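Local coordinates for probable leucine/isoleucine/valine-binding protein (Rhodopirellula baltica, PDB 4KV7) that has no established function but probably binds branched-chain amino acids such as leucine, isoleucine and valine, as periplasmic solute receptors of its family do, at residues 31-36 and 223-228; 252-257 and 299-304; 107-112 and 128-133. The protein carries 1 engineered substitution. One frame throughout, in Å; residues are numbered along the deposited sequence.

Interaction 1 of 3, residues 31-36 and 223-228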
loop_
_atom_site.group_PDB
_atom_site.type_symbol
_atom_site.label_atom_id
_atom_site.label_comp_id
_atom_site.label_asym_id
_atom_site.label_seq_id
_atom_site.Cartn_x
_atom_site.Cartn_y
_atom_site.Cartn_z
ATOM N N ALA A 31 -10.527 -1.627 7.716
ATOM C CA ALA A 31 -10.616 -0.177 7.917
ATOM C C ALA A 31 -9.310 0.512 8.291
ATOM O O ALA A 31 -9.115 1.676 7.956
ATOM C CB ALA A 31 -11.660 0.150 8.953
ATOM N N GLU A 32 -8.415 -0.180 8.987
ATOM C CA GLU A 32 -7.164 0.463 9.376
ATOM C C GLU A 32 -6.370 0.956 8.170
ATOM O O GLU A 32 -5.632 1.937 8.258
ATOM C CB GLU A 32 -6.304 -0.467 10.217
ATOM C CG GLU A 32 -6.825 -0.631 11.630
ATOM C CD GLU A 32 -6.747 0.667 12.421
ATOM O OE1 GLU A 32 -5.654 1.268 12.485
ATOM O OE2 GLU A 32 -7.785 1.084 12.971
ATOM N N LEU A 33 -6.523 0.283 7.035
ATOM C CA LEU A 33 -5.784 0.661 5.841
ATOM C C LEU A 33 -6.266 2.007 5.314
ATOM O O LEU A 33 -5.463 2.917 5.086
ATOM C CB LEU A 33 -5.908 -0.425 4.773
ATOM C CG LEU A 33 -5.432 -1.818 5.186
ATOM C CD1 LEU A 33 -5.542 -2.799 4.032
ATOM C CD2 LEU A 33 -4.006 -1.803 5.741
ATOM N N GLY A 34 -7.574 2.150 5.128
ATOM C CA GLY A 34 -8.099 3.398 4.598
ATOM C C GLY A 34 -8.029 4.532 5.598
ATOM O O GLY A 34 -7.723 5.671 5.233
ATOM N N ILE A 35 -8.326 4.231 6.856
ATOM C CA ILE A 35 -8.279 5.250 7.901
ATOM C C ILE A 35 -6.898 5.883 7.969
ATOM O O ILE A 35 -6.752 7.109 8.026
ATOM C CB ILE A 35 -8.663 4.658 9.267
ATOM C CG1 ILE A 35 -10.169 4.371 9.303
ATOM C CG2 ILE A 35 -8.287 5.600 10.393
ATOM C CD1 ILE A 35 -10.631 3.554 10.495
ATOM N N ASN A 36 -5.871 5.051 7.923
ATOM C CA ASN A 36 -4.517 5.558 8.056
ATOM C C ASN A 36 -3.947 6.182 6.799
ATOM O O ASN A 36 -3.185 7.146 6.900
ATOM C CB ASN A 36 -3.615 4.509 8.692
ATOM C CG ASN A 36 -3.916 4.354 10.163
ATOM O OD1 ASN A 36 -3.585 5.226 10.961
ATOM N ND2 ASN A 36 -4.611 3.286 10.527
ATOM N N VAL A 223 -0.460 -12.800 1.317
ATOM C CA VAL A 223 -0.975 -11.753 0.448
ATOM C C VAL A 223 -2.433 -11.552 0.857
ATOM O O VAL A 223 -3.362 -12.046 0.217
ATOM C CB VAL A 223 -0.837 -12.136 -1.051
ATOM C CG1 VAL A 223 -1.211 -10.960 -1.921
ATOM C CG2 VAL A 223 0.583 -12.617 -1.375
ATOM N N GLY A 224 -2.612 -10.857 1.974
ATOM C CA GLY A 224 -3.914 -10.726 2.583
ATOM C C GLY A 224 -4.025 -9.443 3.366
ATOM O O GLY A 224 -3.261 -8.512 3.130
ATOM N N THR A 225 -4.995 -9.376 4.273
ATOM C CA THR A 225 -5.132 -8.239 5.175
ATOM C C THR A 225 -4.940 -8.699 6.617
ATOM O O THR A 225 -4.970 -9.901 6.912
ATOM C CB THR A 225 -6.495 -7.566 5.032
ATOM O OG1 THR A 225 -7.519 -8.543 5.243
ATOM C CG2 THR A 225 -6.634 -6.945 3.630
ATOM N N TYR A 226 -4.774 -7.739 7.521
ATOM C CA TYR A 226 -4.386 -8.038 8.890
ATOM C C TYR A 226 -5.323 -8.983 9.625
ATOM O O TYR A 226 -4.851 -9.847 10.362
ATOM C CB TYR A 226 -4.132 -6.766 9.707
ATOM C CG TYR A 226 -5.278 -5.782 9.723
ATOM C CD1 TYR A 226 -5.369 -4.783 8.752
ATOM C CD2 TYR A 226 -6.245 -5.820 10.720
ATOM C CE1 TYR A 226 -6.409 -3.865 8.763
ATOM C CE2 TYR A 226 -7.285 -4.905 10.735
ATOM C CZ TYR A 226 -7.358 -3.927 9.757
ATOM O OH TYR A 226 -8.368 -3.007 9.727
ATOM N N GLU A 227 -6.638 -8.842 9.469
ATOM C CA GLU A 227 -7.555 -9.703 10.218
ATOM C C GLU A 227 -7.415 -11.196 9.856
ATOM O O GLU A 227 -7.154 -12.020 10.741
ATOM C CB GLU A 227 -9.020 -9.249 10.129
ATOM C CG GLU A 227 -9.899 -10.099 11.043
ATOM C CD GLU A 227 -11.392 -10.093 10.714
ATOM O OE1 GLU A 227 -11.769 -9.823 9.548
ATOM O OE2 GLU A 227 -12.177 -10.424 11.625
ATOM N N PRO A 228 -7.592 -11.555 8.573
ATOM C CA PRO A 228 -7.457 -12.973 8.246
ATOM C C PRO A 228 -6.029 -13.472 8.425
ATOM O O PRO A 228 -5.856 -14.632 8.800
ATOM C CB PRO A 228 -7.909 -13.047 6.779
ATOM C CG PRO A 228 -7.728 -11.676 6.253
ATOM C CD PRO A 228 -8.021 -10.771 7.401
#
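Tyr-226 lays the phenol end of its ring against the aliphatic part of Glu-32, its CZ lying 3.6 Å from Glu-32 CB. The two side chains cross at about a right angle. Glu-32 CB stands obliquely to the ring, while Leu-33 comes in at the ring edge, near its plane, with its CG 4.2 Å from Tyr-226 CE1. The polar tip completes the contact: the backbone N of Glu-32 donates to Tyr-226 OH at 2.9 Å, and an N-H...O angle of 163° makes this a nearly straight bond. The neighbouring Ala-31 N is also close to the hydroxyl, but its direction is too poor for a bond. Tyr-226 reaches this place from the first turn of its helix with CG in the crowded position between backbone N and carbonyl carbon (chi1 55°).

Glu-32 turns its carboxylate away from the tyrosine by a bend at chi2 (-66°), towards Asn-36 one turn on. There Asn-36 ND2 gives a good bond to the carbonyl O of Glu-32 (2.8 Å), on a lone pair in the carbonyl plane, and a weak one to Glu-32 OE1. That carbonyl therefore accepts twice, from the side-chain ND2 as well as the backbone N of Asn-36. Arg-258 lies farther off, in a long, weak ion pair with OE1. Beside the ring, Leu-33 CD1 and Thr-225 CG2 meet loosely at 4.3 Å, and both residues also rest on Phe-250.

A phenol accepting from the backbone near the amino end of helix 31-50 thus joins it to helix 226-238, which follows strand 219-223. In this type I periplasmic-binding-protein fold the two helices belong to different alpha/beta lobes, and such a bridge is consistent with lobes drawn together across the interlobe cleft.

Interaction 2 of 3, residues 252-257 and 299-304; sequences GADALQ and LSFVSL
A carboxylate at the amino end of a helix ties two helices of the periplasmic-binding-protein fold together, helix 253-260 from one lobe and helix 301-319 packed on the other. The carboxylate belongs to Asp-254. Its CB points toward residues 299-304, and CG lies beside the backbone N, anti to the carbonyl carbon. CG then sits 3.9 Å from Ser-300 CB, against the residue that precedes the second helix. At the tip the oxygens part company. OD2 packs against Ser-300 CB at 3.3 Å. It accepts from Phe-301 N at 2.9 Å through its syn lone pair, with an N-H...O angle of 160°, and the same oxygen comes within 3.2 Å of Phe-301 CD2. OD1 lies farther along the ring, 4.0 Å from Phe-301 CE2. Carboxylate and ring planes are only 23° apart, although the two side chains as a whole cross at about a right angle. Because Phe-301 opens its helix, the negative charge of Asp-254 would probably be stabilised by the helix end.

Ala-253 CB adds an apolar touch to Phe-301 CE2 at 4.1 Å. Phe-276, which Asp-254 also touches, meets the ring too, and His-275 meets it edge-to-face. Ser-300 fills the N-cap position: its OG, in the crowded position between backbone N and carbonyl carbon, accepts from Ser-303 N at 3.0 Å in a bond of 176°, almost perfectly straight.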
loop_
_atom_site.group_PDB
_atom_site.type_symbol
_atom_site.label_atom_id
_atom_site.label_comp_id
_atom_site.label_asym_id
_atom_site.label_seq_id
_atom_site.Cartn_x
_atom_site.Cartn_y
_atom_site.Cartn_z
ATOM N N GLY A 252 -0.720 -4.702 6.407
ATOM C CA GLY A 252 -0.788 -3.742 7.496
ATOM C C GLY A 252 -0.035 -4.267 8.699
ATOM O O GLY A 252 -0.626 -4.859 9.608
ATOM N N ALA A 253 1.285 -4.091 8.686
ATOM C CA ALA A 253 2.150 -4.707 9.690
ATOM C C ALA A 253 1.881 -4.172 11.083
ATOM O O ALA A 253 2.023 -4.895 12.061
ATOM C CB ALA A 253 3.615 -4.519 9.317
ATOM N N ASP A 254 1.504 -2.905 11.180
ATOM C CA ASP A 254 1.214 -2.337 12.489
ATOM C C ASP A 254 -0.067 -2.923 13.073
ATOM O O ASP A 254 -0.108 -3.307 14.239
ATOM C CB ASP A 254 1.176 -0.818 12.400
ATOM C CG ASP A 254 2.511 -0.247 11.972
ATOM O OD1 ASP A 254 3.464 -0.357 12.766
ATOM O OD2 ASP A 254 2.608 0.295 10.845
ATOM N N ALA A 255 -1.094 -3.039 12.242
ATOM C CA ALA A 255 -2.336 -3.667 12.683
ATOM C C ALA A 255 -2.137 -5.151 12.992
ATOM O O ALA A 255 -2.733 -5.692 13.931
ATOM C CB ALA A 255 -3.418 -3.486 11.650
ATOM N N LEU A 256 -1.304 -5.811 12.202
ATOM C CA LEU A 256 -1.014 -7.218 12.413
ATOM C C LEU A 256 -0.344 -7.437 13.763
ATOM O O LEU A 256 -0.727 -8.333 14.527
ATOM C CB LEU A 256 -0.105 -7.711 11.292
ATOM C CG LEU A 256 0.288 -9.187 11.332
ATOM C CD1 LEU A 256 -0.886 -10.089 10.975
ATOM C CD2 LEU A 256 1.449 -9.440 10.393
ATOM N N GLN A 257 0.639 -6.601 14.086
ATOM C CA GLN A 257 1.348 -6.721 15.353
ATOM C C GLN A 257 0.417 -6.454 16.532
ATOM O O GLN A 257 0.485 -7.139 17.554
ATOM C CB GLN A 257 2.559 -5.785 15.402
ATOM C CG GLN A 257 3.300 -5.862 16.736
ATOM C CD GLN A 257 4.657 -5.191 16.710
ATOM O OE1 GLN A 257 4.882 -4.243 15.955
ATOM N NE2 GLN A 257 5.574 -5.685 17.539
ATOM N N LEU A 299 1.903 6.268 14.916
ATOM C CA LEU A 299 2.576 6.240 13.622
ATOM C C LEU A 299 2.380 4.871 12.975
ATOM O O LEU A 299 2.173 3.878 13.673
ATOM C CB LEU A 299 4.063 6.524 13.790
ATOM C CG LEU A 299 4.402 7.835 14.500
ATOM C CD1 LEU A 299 5.905 8.024 14.557
ATOM C CD2 LEU A 299 3.719 9.015 13.818
ATOM N N SER A 300 2.429 4.814 11.648
ATOM C CA SER A 300 2.337 3.535 10.950
ATOM C C SER A 300 2.950 3.625 9.567
ATOM O O SER A 300 3.102 4.715 9.009
ATOM C CB SER A 300 0.881 3.078 10.833
ATOM O OG SER A 300 0.139 3.888 9.938
ATOM N N PHE A 301 3.295 2.475 9.000
ATOM C CA PHE A 301 3.772 2.466 7.625
ATOM C C PHE A 301 2.688 2.967 6.677
ATOM O O PHE A 301 2.995 3.519 5.629
ATOM C CB PHE A 301 4.230 1.073 7.180
ATOM C CG PHE A 301 5.281 0.461 8.070
ATOM C CD1 PHE A 301 6.581 0.957 8.089
ATOM C CD2 PHE A 301 4.967 -0.609 8.887
ATOM C CE1 PHE A 301 7.542 0.394 8.922
ATOM C CE2 PHE A 301 5.927 -1.170 9.725
ATOM C CZ PHE A 301 7.213 -0.674 9.730
ATOM N N VAL A 302 1.426 2.745 7.039
ATOM C CA VAL A 302 0.315 3.115 6.180
ATOM C C VAL A 302 0.175 4.635 6.107
ATOM O O VAL A 302 0.104 5.213 5.018
ATOM C CB VAL A 302 -0.999 2.461 6.659
ATOM C CG1 VAL A 302 -2.152 2.886 5.770
ATOM C CG2 VAL A 302 -0.879 0.934 6.671
ATOM N N SER A 303 0.140 5.302 7.254
ATOM C CA SER A 303 0.029 6.751 7.193
ATOM C C SER A 303 1.289 7.409 6.648
ATOM O O SER A 303 1.199 8.470 6.043
ATOM C CB SER A 303 -0.384 7.367 8.528
ATOM O OG SER A 303 0.517 7.046 9.565
ATOM N N LEU A 304 2.460 6.801 6.843
ATOM C CA LEU A 304 3.665 7.324 6.215
ATOM C C LEU A 304 3.519 7.291 4.699
ATOM O O LEU A 304 3.867 8.257 4.022
ATOM C CB LEU A 304 4.895 6.541 6.673
ATOM C CG LEU A 304 6.213 6.859 5.966
ATOM C CD1 LEU A 304 6.539 8.354 6.054
ATOM C CD2 LEU A 304 7.325 6.052 6.594
#

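Interaction 3 of 3, residues 107-112 and 128-133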
loop_
_atom_site.group_PDB
_atom_site.type_symbol
_atom_site.label_atom_id
_atom_site.label_comp_id
_atom_site.label_asym_id
_atom_site.label_seq_id
_atom_site.Cartn_x
_atom_site.Cartn_y
_atom_site.Cartn_z
ATOM N N GLN A 107 -12.205 7.313 -18.012
ATOM C CA GLN A 107 -13.232 7.903 -18.863
ATOM C C GLN A 107 -13.491 9.369 -18.535
ATOM O O GLN A 107 -13.906 10.131 -19.399
ATOM C CB GLN A 107 -14.520 7.068 -18.883
ATOM C CG GLN A 107 -15.238 6.888 -17.565
ATOM C CD GLN A 107 -16.103 5.633 -17.562
ATOM O OE1 GLN A 107 -15.865 4.702 -18.333
ATOM N NE2 GLN A 107 -17.110 5.603 -16.694
ATOM N N THR A 108 -13.201 9.767 -17.300
ATOM C CA THR A 108 -13.359 11.162 -16.905
ATOM C C THR A 108 -12.035 11.923 -16.934
ATOM O O THR A 108 -11.984 13.099 -16.566
ATOM C CB THR A 108 -13.988 11.291 -15.508
ATOM O OG1 THR A 108 -13.160 10.623 -14.548
ATOM C CG2 THR A 108 -15.381 10.676 -15.490
ATOM N N LYS A 109 -10.979 11.244 -17.379
ATOM C CA LYS A 109 -9.638 11.828 -17.475
ATOM C C LYS A 109 -9.159 12.389 -16.133
ATOM O O LYS A 109 -8.541 13.452 -16.068
ATOM C CB LYS A 109 -9.583 12.877 -18.593
ATOM C CG LYS A 109 -9.936 12.292 -19.945
ATOM C CD LYS A 109 -9.727 13.291 -21.067
ATOM C CE LYS A 109 -10.144 12.699 -22.410
ATOM N NZ LYS A 109 -9.262 11.575 -22.831
ATOM N N THR A 110 -9.456 11.655 -15.070
ATOM C CA THR A 110 -9.106 12.067 -13.718
ATOM C C THR A 110 -7.870 11.303 -13.262
ATOM O O THR A 110 -7.891 10.074 -13.233
ATOM C CB THR A 110 -10.250 11.742 -12.735
ATOM O OG1 THR A 110 -11.470 12.354 -13.175
ATOM C CG2 THR A 110 -9.921 12.233 -11.332
ATOM N N PRO A 111 -6.791 12.012 -12.883
ATOM C CA PRO A 111 -5.606 11.306 -12.374
ATOM C C PRO A 111 -5.954 10.422 -11.183
ATOM O O PRO A 111 -6.716 10.825 -10.299
ATOM C CB PRO A 111 -4.672 12.445 -11.956
ATOM C CG PRO A 111 -5.069 13.590 -12.833
ATOM C CD PRO A 111 -6.563 13.463 -13.010
ATOM N N PHE A 112 -5.399 9.213 -11.184
ATOM C CA PHE A 112 -5.632 8.209 -10.162
ATOM C C PHE A 112 -4.247 7.978 -9.545
ATOM O O PHE A 112 -3.434 7.205 -10.072
ATOM C CB PHE A 112 -6.201 6.941 -10.812
ATOM C CG PHE A 112 -6.722 5.923 -9.833
ATOM C CD1 PHE A 112 -8.006 6.020 -9.317
ATOM C CD2 PHE A 112 -5.933 4.856 -9.437
ATOM C CE1 PHE A 112 -8.483 5.080 -8.422
ATOM C CE2 PHE A 112 -6.416 3.908 -8.543
ATOM C CZ PHE A 112 -7.689 4.024 -8.043
ATOM N N VAL A 128 -3.845 2.544 -18.872
ATOM C CA VAL A 128 -3.839 3.197 -17.565
ATOM C C VAL A 128 -3.010 4.483 -17.565
ATOM O O VAL A 128 -2.227 4.735 -16.649
ATOM C CB VAL A 128 -3.384 2.231 -16.441
ATOM C CG1 VAL A 128 -4.434 1.159 -16.212
ATOM C CG2 VAL A 128 -2.051 1.595 -16.776
ATOM N N GLU A 129 -3.212 5.305 -18.589
ATOM C CA GLU A 129 -2.457 6.547 -18.737
ATOM C C GLU A 129 -2.644 7.500 -17.554
ATOM O O GLU A 129 -1.736 8.258 -17.216
ATOM C CB GLU A 129 -2.810 7.248 -20.058
ATOM C CG GLU A 129 -4.101 8.054 -20.032
ATOM C CD GLU A 129 -4.719 8.251 -21.409
ATOM O OE1 GLU A 129 -5.484 7.366 -21.846
ATOM O OE2 GLU A 129 -4.452 9.292 -22.048
ATOM N N PHE A 130 -3.812 7.451 -16.922
ATOM C CA PHE A 130 -4.115 8.332 -15.788
ATOM C C PHE A 130 -3.719 7.757 -14.442
ATOM O O PHE A 130 -3.865 8.411 -13.410
ATOM C CB PHE A 130 -5.587 8.728 -15.793
ATOM C CG PHE A 130 -5.921 9.670 -16.893
ATOM C CD1 PHE A 130 -5.616 11.015 -16.773
ATOM C CD2 PHE A 130 -6.506 9.218 -18.062
ATOM C CE1 PHE A 130 -5.894 11.895 -17.790
ATOM C CE2 PHE A 130 -6.785 10.094 -19.090
ATOM C CZ PHE A 130 -6.474 11.433 -18.949
ATOM N N VAL A 131 -3.188 6.545 -14.453
ATOM C CA VAL A 131 -2.784 5.888 -13.220
ATOM C C VAL A 131 -1.299 6.129 -12.957
ATOM O O VAL A 131 -0.431 5.666 -13.721
ATOM C CB VAL A 131 -3.082 4.381 -13.260
ATOM C CG1 VAL A 131 -2.647 3.715 -11.965
ATOM C CG2 VAL A 131 -4.562 4.138 -13.514
ATOM N N ILE A 132 -1.007 6.854 -11.882
ATOM C CA ILE A 132 0.357 7.231 -11.534
ATOM C C ILE A 132 0.609 6.795 -10.103
ATOM O O ILE A 132 -0.168 7.109 -9.200
ATOM C CB ILE A 132 0.582 8.741 -11.698
ATOM C CG1 ILE A 132 0.309 9.143 -13.152
ATOM C CG2 ILE A 132 1.994 9.122 -11.291
ATOM C CD1 ILE A 132 0.569 10.604 -13.460
ATOM N N ASN A 133 1.684 6.036 -9.914
ATOM C CA ASN A 133 1.957 5.351 -8.660
ATOM C C ASN A 133 3.191 5.881 -7.956
ATOM O O ASN A 133 4.162 6.273 -8.602
ATOM C CB ASN A 133 2.156 3.859 -8.933
ATOM C CG ASN A 133 0.989 3.255 -9.679
ATOM O OD1 ASN A 133 -0.129 3.210 -9.163
ATOM N ND2 ASN A 133 1.240 2.772 -10.898
HETATM O O HOH W 1 -5.804 11.218 -22.904
HETATM O O HOH W 2 -2.311 4.960 -8.375
#
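A parallel beta bridge between Phe-112 and Val-131 places this contact between the parallel strands 112-113 and 131-132, with 89-90 on the other side of 112-113, within one alpha/beta lobe of the periplasmic-binding-protein fold. Two backbone bonds define the bridge: Phe-112 N donates to Phe-130 O at 2.8 Å, and Ile-132 N donates to Phe-112 O at 3.0 Å. In both the donor stands above the carbonyl plane.

Phe-130 carries most of the side-chain contact. Its CG lies beside the backbone N, anti to the carbonyl carbon (chi1 -71°), which swings the ring over the bend at Lys-109. There helix 95-107 ends in a Schellman motif, and Lys-109, with positive phi, sets its CA over one ring face. The CA is 3.7 Å from the Phe-130 centroid and only 18° off the ring normal, so the contact is a CH-pi interaction. Lys-109 CB meets Phe-130 CZ at 3.4 Å, and CG follows at 3.7 Å from the same Phe-130 CZ. Beyond, the lysine chain runs extended until it bends at chi4, and NZ makes a weak bond to a water that donates to Glu-129 OE2 at 2.5 Å. An alanine at Phe-130 would lose this ring, and would probably leave the Schellman bend less well packed.

On the sheet face that carries both Phe-112 and Val-131, Phe-112 has CG anti to the backbone N (chi1 -169°), and Val-131 CG1, likewise anti to N, lies at its ring edge. Phe-112 CB and Val-131 CG2 are 4.2 Å apart, and Ile-102 of helix 95-107 touches both residues. Close to the bend, Thr-110 OG1 donates to Thr-108 OG1 at 2.8 Å.

Interactions 1 and 2 work side by side, their centres 9 Å apart: helices 31-50 and 301-319 pack on each other in one lobe, helices 226-238 and 253-260 in the other, and each interaction joins one helix from each lobe. Tyr-226 also touches Ala-255, and Leu-33 and Asn-36 touch Val-302. In each, one side-chain oxygen accepts from a backbone N-H near a helix start, with packing around it: a phenol oxygen, probably neutral, in the partly buried interaction 1 and a carboxylate in the buried interaction 2. Interaction 3, about 24 Å from interaction 1 between centres, stays within one lobe. It is mostly buried apart from the exposed Lys-109, and uses strand pairing and CH-pi packing.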